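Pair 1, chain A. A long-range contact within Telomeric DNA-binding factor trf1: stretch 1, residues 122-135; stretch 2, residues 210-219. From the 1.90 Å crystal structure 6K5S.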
# COMPACT_ATOMS: atom_id res chain seq x y z
N THR A 122 33.54 7.63 -5.06
CA THR A 122 34.22 6.84 -6.09
C THR A 122 33.41 5.62 -6.51
O THR A 122 33.34 5.30 -7.70
CB THR A 122 35.61 6.40 -5.60
OG1 THR A 122 35.54 6.09 -4.20
CG2 THR A 122 36.63 7.50 -5.81
N ASN A 123 32.80 4.91 -5.55
CA ASN A 123 32.03 3.73 -5.92
C ASN A 123 30.75 4.09 -6.68
O ASN A 123 30.29 3.29 -7.50
CB ASN A 123 31.69 2.91 -4.68
CG ASN A 123 32.91 2.21 -4.12
OD1 ASN A 123 33.50 1.35 -4.78
ND2 ASN A 123 33.32 2.60 -2.92
N GLN A 124 30.15 5.24 -6.38
CA GLN A 124 29.05 5.74 -7.21
C GLN A 124 29.52 5.97 -8.64
O GLN A 124 28.81 5.64 -9.60
CB GLN A 124 28.49 7.04 -6.63
CG GLN A 124 27.80 6.90 -5.29
CD GLN A 124 27.52 8.24 -4.65
OE1 GLN A 124 28.16 9.25 -4.97
NE2 GLN A 124 26.56 8.27 -3.75
N GLY A 125 30.70 6.58 -8.78
CA GLY A 125 31.25 6.83 -10.10
C GLY A 125 31.48 5.55 -10.88
O GLY A 125 31.16 5.47 -12.07
N THR A 126 32.07 4.55 -10.23
CA THR A 126 32.27 3.26 -10.89
C THR A 126 30.95 2.65 -11.32
O THR A 126 30.82 2.12 -12.43
CB THR A 126 33.03 2.30 -9.97
OG1 THR A 126 34.35 2.80 -9.75
CG2 THR A 126 33.10 0.90 -10.59
N LEU A 127 29.94 2.71 -10.44
CA LEU A 127 28.62 2.22 -10.80
C LEU A 127 28.02 2.99 -11.97
O LEU A 127 27.39 2.40 -12.85
CB LEU A 127 27.70 2.30 -9.58
CG LEU A 127 26.52 1.35 -9.50
CD1 LEU A 127 26.96 -0.11 -9.77
CD2 LEU A 127 25.88 1.51 -8.11
N TYR A 128 28.17 4.32 -11.97
CA TYR A 128 27.73 5.16 -13.09
C TYR A 128 28.32 4.66 -14.41
O TYR A 128 27.61 4.52 -15.42
CB TYR A 128 28.18 6.59 -12.83
CG TYR A 128 27.41 7.70 -13.49
CD1 TYR A 128 26.15 7.49 -14.04
CD2 TYR A 128 27.94 8.97 -13.56
CE1 TYR A 128 25.45 8.52 -14.63
CE2 TYR A 128 27.24 10.01 -14.15
CZ TYR A 128 26.00 9.78 -14.68
OH TYR A 128 25.30 10.81 -15.25
N MET A 129 29.64 4.43 -14.43
CA MET A 129 30.32 4.02 -15.66
C MET A 129 29.80 2.69 -16.17
O MET A 129 29.64 2.50 -17.39
CB MET A 129 31.83 3.94 -15.42
CG MET A 129 32.65 3.43 -16.60
SD MET A 129 34.42 3.23 -16.18
CE MET A 129 34.38 1.97 -14.94
N GLU A 130 29.59 1.72 -15.26
CA GLU A 130 29.09 0.41 -15.68
C GLU A 130 27.64 0.50 -16.15
O GLU A 130 27.23 -0.23 -17.06
CB GLU A 130 29.22 -0.61 -14.54
CG GLU A 130 30.66 -0.93 -14.09
CD GLU A 130 31.56 -1.49 -15.20
OE1 GLU A 130 31.05 -2.04 -16.20
OE2 GLU A 130 32.81 -1.38 -15.07
N LEU A 131 26.84 1.33 -15.50
CA LEU A 131 25.48 1.54 -15.99
C LEU A 131 25.51 2.06 -17.42
O LEU A 131 24.78 1.55 -18.29
CB LEU A 131 24.72 2.52 -15.09
CG LEU A 131 23.32 2.85 -15.63
CD1 LEU A 131 22.42 1.61 -15.66
CD2 LEU A 131 22.68 3.92 -14.75
N LYS A 132 26.31 3.09 -17.69
CA LYS A 132 26.40 3.64 -19.04
C LYS A 132 26.84 2.56 -20.03
O LYS A 132 26.33 2.48 -21.15
CB LYS A 132 27.35 4.84 -19.07
CG LYS A 132 26.86 6.05 -18.24
CD LYS A 132 27.97 7.11 -18.11
CE LYS A 132 27.46 8.45 -17.48
NZ LYS A 132 26.35 9.02 -18.29
N THR A 133 27.75 1.69 -19.60
CA THR A 133 28.22 0.61 -20.47
C THR A 133 27.09 -0.35 -20.82
O THR A 133 26.94 -0.74 -21.98
CB THR A 133 29.38 -0.15 -19.81
OG1 THR A 133 30.43 0.78 -19.52
CG2 THR A 133 29.91 -1.22 -20.78
N GLN A 134 26.27 -0.73 -19.83
CA GLN A 134 25.12 -1.58 -20.13
C GLN A 134 24.09 -0.85 -20.98
O GLN A 134 23.45 -1.46 -21.84
CB GLN A 134 24.48 -2.11 -18.84
CG GLN A 134 25.38 -3.07 -18.02
CD GLN A 134 25.93 -4.23 -18.85
OE1 GLN A 134 25.18 -4.88 -19.58
NE2 GLN A 134 27.22 -4.51 -18.73
N ALA A 135 23.87 0.45 -20.73
CA ALA A 135 22.95 1.18 -21.60
C ALA A 135 23.44 1.16 -23.04
O ALA A 135 22.65 1.00 -23.98
CB ALA A 135 22.77 2.62 -21.12
N LYS A 210 27.28 -9.64 -14.10
CA LYS A 210 28.25 -8.92 -13.29
C LYS A 210 27.74 -7.54 -12.91
O LYS A 210 27.94 -7.08 -11.78
CB LYS A 210 29.59 -8.83 -14.02
CG LYS A 210 30.73 -8.41 -13.13
CD LYS A 210 32.05 -8.36 -13.89
CE LYS A 210 32.60 -6.95 -13.94
NZ LYS A 210 32.87 -6.43 -12.58
N PHE A 211 27.06 -6.84 -13.84
CA PHE A 211 26.53 -5.54 -13.45
C PHE A 211 25.42 -5.69 -12.42
O PHE A 211 25.32 -4.89 -11.48
CB PHE A 211 26.02 -4.77 -14.67
CG PHE A 211 25.33 -3.48 -14.30
CD1 PHE A 211 26.05 -2.41 -13.83
CD2 PHE A 211 23.95 -3.36 -14.40
CE1 PHE A 211 25.43 -1.22 -13.48
CE2 PHE A 211 23.31 -2.18 -14.05
CZ PHE A 211 24.05 -1.11 -13.59
N LEU A 212 24.57 -6.70 -12.58
CA LEU A 212 23.53 -6.93 -11.60
C LEU A 212 24.14 -7.10 -10.22
O LEU A 212 23.70 -6.47 -9.25
CB LEU A 212 22.72 -8.16 -12.01
CG LEU A 212 21.19 -8.17 -11.98
CD1 LEU A 212 20.61 -7.07 -12.84
CD2 LEU A 212 20.72 -9.53 -12.49
N SER A 213 25.19 -7.91 -10.13
CA SER A 213 25.84 -8.15 -8.84
C SER A 213 26.49 -6.88 -8.31
O SER A 213 26.45 -6.61 -7.11
CB SER A 213 26.87 -9.27 -8.98
OG SER A 213 27.00 -9.99 -7.76
N GLU A 214 27.07 -6.06 -9.20
CA GLU A 214 27.63 -4.79 -8.75
C GLU A 214 26.57 -3.91 -8.11
O GLU A 214 26.79 -3.34 -7.04
CB GLU A 214 28.28 -4.05 -9.92
CG GLU A 214 29.40 -4.79 -10.66
CD GLU A 214 30.70 -4.81 -9.90
OE1 GLU A 214 30.89 -3.96 -9.00
OE2 GLU A 214 31.55 -5.69 -10.20
N ILE A 215 25.41 -3.76 -8.77
CA ILE A 215 24.47 -2.74 -8.34
C ILE A 215 23.75 -3.17 -7.07
O ILE A 215 23.51 -2.36 -6.16
CB ILE A 215 23.49 -2.38 -9.47
CG1 ILE A 215 22.72 -1.10 -9.12
CG2 ILE A 215 22.49 -3.49 -9.72
CD1 ILE A 215 23.56 0.14 -9.25
N ALA A 216 23.40 -4.46 -6.97
CA ALA A 216 22.68 -4.92 -5.78
C ALA A 216 23.56 -4.80 -4.55
O ALA A 216 23.13 -4.27 -3.52
CB ALA A 216 22.20 -6.35 -5.97
N CYS A 217 24.82 -5.25 -4.66
CA CYS A 217 25.78 -5.10 -3.57
C CYS A 217 25.91 -3.65 -3.12
O CYS A 217 25.87 -3.37 -1.92
CB CYS A 217 27.14 -5.65 -4.00
SG CYS A 217 27.17 -7.45 -4.11
N TYR A 218 26.06 -2.72 -4.06
CA TYR A 218 26.09 -1.32 -3.67
C TYR A 218 24.82 -0.94 -2.92
O TYR A 218 24.87 -0.33 -1.85
CB TYR A 218 26.28 -0.38 -4.87
CG TYR A 218 26.21 1.08 -4.47
CD1 TYR A 218 24.99 1.72 -4.28
CD2 TYR A 218 27.37 1.82 -4.29
CE1 TYR A 218 24.93 3.04 -3.91
CE2 TYR A 218 27.31 3.16 -3.91
CZ TYR A 218 26.09 3.76 -3.72
OH TYR A 218 26.01 5.09 -3.35
N ILE A 219 23.67 -1.22 -3.53
CA ILE A 219 22.42 -0.75 -2.96
C ILE A 219 22.17 -1.45 -1.63
O ILE A 219 21.63 -0.85 -0.69
CB ILE A 219 21.26 -0.95 -3.96
CG1 ILE A 219 21.25 0.21 -4.95
CG2 ILE A 219 19.92 -1.02 -3.27
CD1 ILE A 219 20.29 0.03 -6.12

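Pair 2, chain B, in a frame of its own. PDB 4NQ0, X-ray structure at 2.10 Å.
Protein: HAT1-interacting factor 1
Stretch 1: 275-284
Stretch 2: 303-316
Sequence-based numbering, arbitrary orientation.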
# COMPACT_ATOMS: atom_id res chain seq x y z
N VAL B 275 -7.26 11.72 -7.38
CA VAL B 275 -8.00 10.67 -6.70
C VAL B 275 -8.46 9.64 -7.73
O VAL B 275 -8.35 8.44 -7.51
CB VAL B 275 -9.22 11.25 -5.94
CG1 VAL B 275 -10.19 10.16 -5.55
CG2 VAL B 275 -8.74 12.04 -4.71
N THR B 276 -8.93 10.14 -8.86
CA THR B 276 -9.35 9.28 -9.96
C THR B 276 -8.20 8.43 -10.48
O THR B 276 -8.38 7.25 -10.76
CB THR B 276 -10.00 10.10 -11.07
OG1 THR B 276 -11.16 10.73 -10.54
CG2 THR B 276 -10.40 9.23 -12.25
N GLU B 277 -7.00 9.01 -10.58
CA GLU B 277 -5.83 8.25 -11.02
C GLU B 277 -5.50 7.10 -10.08
O GLU B 277 -5.13 6.03 -10.52
CB GLU B 277 -4.59 9.15 -11.12
CG GLU B 277 -4.62 10.09 -12.32
CD GLU B 277 -3.62 11.24 -12.17
OE1 GLU B 277 -3.84 12.29 -12.82
OE2 GLU B 277 -2.63 11.08 -11.41
N LYS B 278 -5.64 7.33 -8.78
CA LYS B 278 -5.31 6.30 -7.80
C LYS B 278 -6.37 5.20 -7.78
O LYS B 278 -6.04 4.02 -7.67
CB LYS B 278 -5.09 6.93 -6.42
CG LYS B 278 -3.79 7.75 -6.35
CD LYS B 278 -3.52 8.29 -4.96
CE LYS B 278 -2.11 8.88 -4.85
NZ LYS B 278 -1.05 7.83 -4.79
N VAL B 279 -7.63 5.59 -7.91
CA VAL B 279 -8.71 4.62 -8.01
C VAL B 279 -8.45 3.69 -9.18
O VAL B 279 -8.47 2.47 -9.03
CB VAL B 279 -10.08 5.32 -8.15
CG1 VAL B 279 -11.17 4.31 -8.51
CG2 VAL B 279 -10.42 6.04 -6.85
N ILE B 280 -8.19 4.26 -10.35
CA ILE B 280 -7.96 3.50 -11.58
C ILE B 280 -6.75 2.59 -11.42
O ILE B 280 -6.78 1.42 -11.80
CB ILE B 280 -7.73 4.42 -12.81
CG1 ILE B 280 -8.98 5.25 -13.13
CG2 ILE B 280 -7.32 3.60 -14.03
CD1 ILE B 280 -10.17 4.44 -13.49
N GLN B 281 -5.67 3.13 -10.87
CA GLN B 281 -4.47 2.34 -10.61
C GLN B 281 -4.75 1.12 -9.72
O GLN B 281 -4.30 0.01 -10.01
CB GLN B 281 -3.40 3.22 -9.97
CG GLN B 281 -2.17 2.44 -9.53
CD GLN B 281 -1.10 3.31 -8.92
OE1 GLN B 281 -1.38 4.21 -8.12
NE2 GLN B 281 0.15 3.02 -9.26
N ALA B 282 -5.49 1.33 -8.63
CA ALA B 282 -5.84 0.25 -7.69
C ALA B 282 -6.73 -0.83 -8.33
O ALA B 282 -6.52 -2.03 -8.12
CB ALA B 282 -6.52 0.83 -6.46
N GLU B 283 -7.70 -0.40 -9.14
CA GLU B 283 -8.53 -1.35 -9.89
C GLU B 283 -7.68 -2.21 -10.80
O GLU B 283 -7.90 -3.42 -10.87
CB GLU B 283 -9.57 -0.63 -10.74
CG GLU B 283 -10.62 0.13 -9.95
CD GLU B 283 -11.79 -0.72 -9.47
OE1 GLU B 283 -11.69 -1.97 -9.51
OE2 GLU B 283 -12.81 -0.11 -9.05
N PHE B 284 -6.71 -1.62 -11.49
CA PHE B 284 -5.86 -2.41 -12.39
C PHE B 284 -4.96 -3.38 -11.62
O PHE B 284 -4.77 -4.53 -12.04
CB PHE B 284 -5.01 -1.51 -13.29
CG PHE B 284 -3.95 -2.25 -14.06
CD1 PHE B 284 -4.29 -3.02 -15.16
CD2 PHE B 284 -2.62 -2.21 -13.67
CE1 PHE B 284 -3.33 -3.74 -15.86
CE2 PHE B 284 -1.64 -2.91 -14.36
CZ PHE B 284 -2.00 -3.68 -15.46
N LYS B 303 -15.89 -11.42 -13.90
CA LYS B 303 -16.74 -10.31 -13.46
C LYS B 303 -15.92 -9.10 -13.02
O LYS B 303 -16.29 -7.97 -13.31
CB LYS B 303 -17.66 -10.74 -12.31
CG LYS B 303 -18.70 -11.76 -12.71
CD LYS B 303 -19.67 -12.12 -11.57
CE LYS B 303 -20.50 -13.35 -11.97
NZ LYS B 303 -21.55 -13.75 -10.98
N ARG B 304 -14.81 -9.35 -12.32
CA ARG B 304 -13.95 -8.24 -11.86
C ARG B 304 -13.19 -7.62 -13.03
O ARG B 304 -13.07 -6.40 -13.11
CB ARG B 304 -12.96 -8.69 -10.78
CG ARG B 304 -12.21 -7.53 -10.12
CD ARG B 304 -13.07 -6.85 -9.07
NE ARG B 304 -12.55 -5.54 -8.64
CZ ARG B 304 -12.98 -4.85 -7.59
NH1 ARG B 304 -13.92 -5.33 -6.77
NH2 ARG B 304 -12.44 -3.65 -7.33
N PHE B 305 -12.66 -8.46 -13.92
CA PHE B 305 -11.98 -7.95 -15.10
C PHE B 305 -12.90 -7.04 -15.93
O PHE B 305 -12.49 -5.97 -16.37
CB PHE B 305 -11.46 -9.08 -16.00
CG PHE B 305 -10.40 -9.94 -15.38
CD1 PHE B 305 -9.52 -9.44 -14.44
CD2 PHE B 305 -10.25 -11.25 -15.78
CE1 PHE B 305 -8.56 -10.22 -13.89
CE2 PHE B 305 -9.28 -12.05 -15.24
CZ PHE B 305 -8.42 -11.54 -14.29
N LYS B 306 -14.14 -7.47 -16.15
CA LYS B 306 -15.07 -6.70 -16.97
C LYS B 306 -15.46 -5.39 -16.30
O LYS B 306 -15.67 -4.38 -16.96
CB LYS B 306 -16.32 -7.52 -17.28
CG LYS B 306 -16.06 -8.59 -18.32
CD LYS B 306 -17.21 -9.59 -18.38
CE LYS B 306 -16.99 -10.63 -19.46
NZ LYS B 306 -17.95 -11.76 -19.33
N HIS B 307 -15.57 -5.43 -14.98
CA HIS B 307 -15.80 -4.22 -14.21
C HIS B 307 -14.66 -3.21 -14.43
O HIS B 307 -14.90 -2.03 -14.64
CB HIS B 307 -15.93 -4.57 -12.73
CG HIS B 307 -15.77 -3.41 -11.81
ND1 HIS B 307 -16.79 -2.53 -11.53
CD2 HIS B 307 -14.69 -2.96 -11.13
CE1 HIS B 307 -16.36 -1.60 -10.70
NE2 HIS B 307 -15.08 -1.84 -10.44
N ALA B 308 -13.42 -3.69 -14.38
CA ALA B 308 -12.26 -2.83 -14.49
C ALA B 308 -12.13 -2.30 -15.93
O ALA B 308 -11.83 -1.13 -16.13
CB ALA B 308 -10.99 -3.58 -14.05
N LYS B 309 -12.37 -3.18 -16.90
CA LYS B 309 -12.41 -2.78 -18.32
C LYS B 309 -13.39 -1.63 -18.58
O LYS B 309 -13.04 -0.65 -19.21
CB LYS B 309 -12.75 -3.98 -19.19
CG LYS B 309 -12.95 -3.68 -20.67
CD LYS B 309 -13.22 -4.97 -21.44
CE LYS B 309 -13.57 -4.67 -22.90
NZ LYS B 309 -13.81 -5.91 -23.66
N ALA B 310 -14.61 -1.75 -18.06
CA ALA B 310 -15.63 -0.72 -18.23
C ALA B 310 -15.18 0.59 -17.63
O ALA B 310 -15.35 1.64 -18.23
CB ALA B 310 -16.95 -1.16 -17.61
N LEU B 311 -14.61 0.51 -16.43
CA LEU B 311 -14.13 1.69 -15.74
C LEU B 311 -13.03 2.41 -16.53
O LEU B 311 -13.08 3.63 -16.66
CB LEU B 311 -13.61 1.30 -14.37
CG LEU B 311 -13.19 2.50 -13.52
CD1 LEU B 311 -14.38 3.44 -13.30
CD2 LEU B 311 -12.60 2.02 -12.20
N LEU B 312 -12.05 1.65 -17.03
CA LEU B 312 -10.94 2.22 -17.78
C LEU B 312 -11.38 2.74 -19.14
O LEU B 312 -10.88 3.77 -19.60
CB LEU B 312 -9.81 1.20 -17.97
CG LEU B 312 -8.72 1.23 -16.89
CD1 LEU B 312 -8.13 -0.16 -16.68
CD2 LEU B 312 -7.62 2.22 -17.27
N GLU B 313 -12.31 2.02 -19.77
CA GLU B 313 -12.88 2.49 -21.03
C GLU B 313 -13.53 3.85 -20.81
O GLU B 313 -13.29 4.77 -21.58
CB GLU B 313 -13.89 1.49 -21.60
CG GLU B 313 -13.24 0.30 -22.30
CD GLU B 313 -14.23 -0.76 -22.75
OE1 GLU B 313 -15.38 -0.77 -22.24
OE2 GLU B 313 -13.87 -1.59 -23.61
N LYS B 314 -14.31 3.99 -19.74
CA LYS B 314 -14.98 5.26 -19.44
C LYS B 314 -13.98 6.38 -19.18
O LYS B 314 -14.18 7.51 -19.61
CB LYS B 314 -15.89 5.10 -18.22
CG LYS B 314 -16.92 6.22 -18.05
CD LYS B 314 -17.35 6.36 -16.59
N HIS B 315 -12.92 6.06 -18.45
CA HIS B 315 -11.85 7.01 -18.17
C HIS B 315 -11.17 7.51 -19.46
O HIS B 315 -10.82 8.69 -19.58
CB HIS B 315 -10.82 6.37 -17.24
CG HIS B 315 -9.75 7.30 -16.77
ND1 HIS B 315 -10.04 8.47 -16.10
CD2 HIS B 315 -8.41 7.24 -16.88
CE1 HIS B 315 -8.91 9.09 -15.82
NE2 HIS B 315 -7.90 8.37 -16.27
N MET B 316 -10.99 6.60 -20.42
CA MET B 316 -10.34 6.91 -21.69
C MET B 316 -11.13 7.92 -22.52
O MET B 316 -10.54 8.70 -23.28
CB MET B 316 -10.08 5.63 -22.48
CG MET B 316 -8.84 4.85 -22.01
SD MET B 316 -7.35 5.87 -22.11
CE MET B 316 -7.35 6.35 -23.85

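The sharpest difference lies where Phe211(A) of pair 1 coincides with Ala308(B) of pair 2. Phe211(A) inserts its ring among Leu127(A), Glu130(A), Leu131(A) and Gln134(A), with its CD1 3.7 Å from Glu130(A) CB and its CG 3.7 Å from Gln134(A) CG; Ala308(B) offers a lone methyl, whose CB comes no nearer than 4.4 Å to Glu283(B) O. The backbones nonetheless superpose to 0.4 Å over 14 central residues. Each pair is two helices running roughly antiparallel, at 148° in pair 1 and 150° in pair 2, with axes approaching to 10.6 and 10.1 Å. The buried areas are also similar, 499 and 465 Å².

Glu130(A) and Glu283(B) match, and both point CA-to-CB toward the partner helix, yet they are used differently. Glu130(A) lays its CB against the Phe211(A) ring, while its carboxylate oxygens are hydrogen-bonded elsewhere in the structure. Glu283(B) spends its carboxylate across the interface: OE1 forms a salt bridge with Arg304(B) NH2 at 2.9 Å, and OE2 accepts a hydrogen bond from His307(B) NE2 at 3.2 Å, lying near the plane of that ring. Glu283(B) CG also packs 3.5 Å from Leu311(B) CD2. The CA atoms of Glu283(B) and Ala308(B) are 6.1 Å apart, against 6.9 Å for Glu130(A) and Phe211(A).

His307(B) falls on Lys210(A), which instead turns along its own helix: Lys210(A) NZ makes a salt bridge with Glu214(A) OE2 at 2.8 Å. Glu214(A) in turn matches Leu311(B), so a charged residue of pair 1 stands where pair 2 has an apolar one, and Leu311(B) CG lies 3.6 Å from Ile280(B) CD1.

The central aliphatic position plays a similar part in both pairs. Leu127(A) sits as a knob among Phe211(A), Glu214(A), Ile215(A) and Tyr218(A); its counterpart Ile280(B) packs on Leu311(B), Leu312(B) and His315(B), with CG2 3.5 Å from Leu312(B) CD2. Each also covers one face of the matched ring: Leu127(A) CD2 makes a CH-pi contact 4.1 Å from the Tyr218(A) ring centroid, and Ile280(B) CG1 lies 4.2 Å from His315(B) CG.

Around these rings the neighbours differ. Tyr218(A) OH accepts a hydrogen bond from Gln124(A) NE2 at 3.3 Å, adding a polar tie to the apolar packing. Glu277(B), which matches Gln124(A), makes no contact across the interface. Asn123(A) CB reaches the Tyr218(A) edge at CE2, 4.5 Å away; its match, Thr276(B), brings CG2 to 3.9 Å from His315(B) CE1.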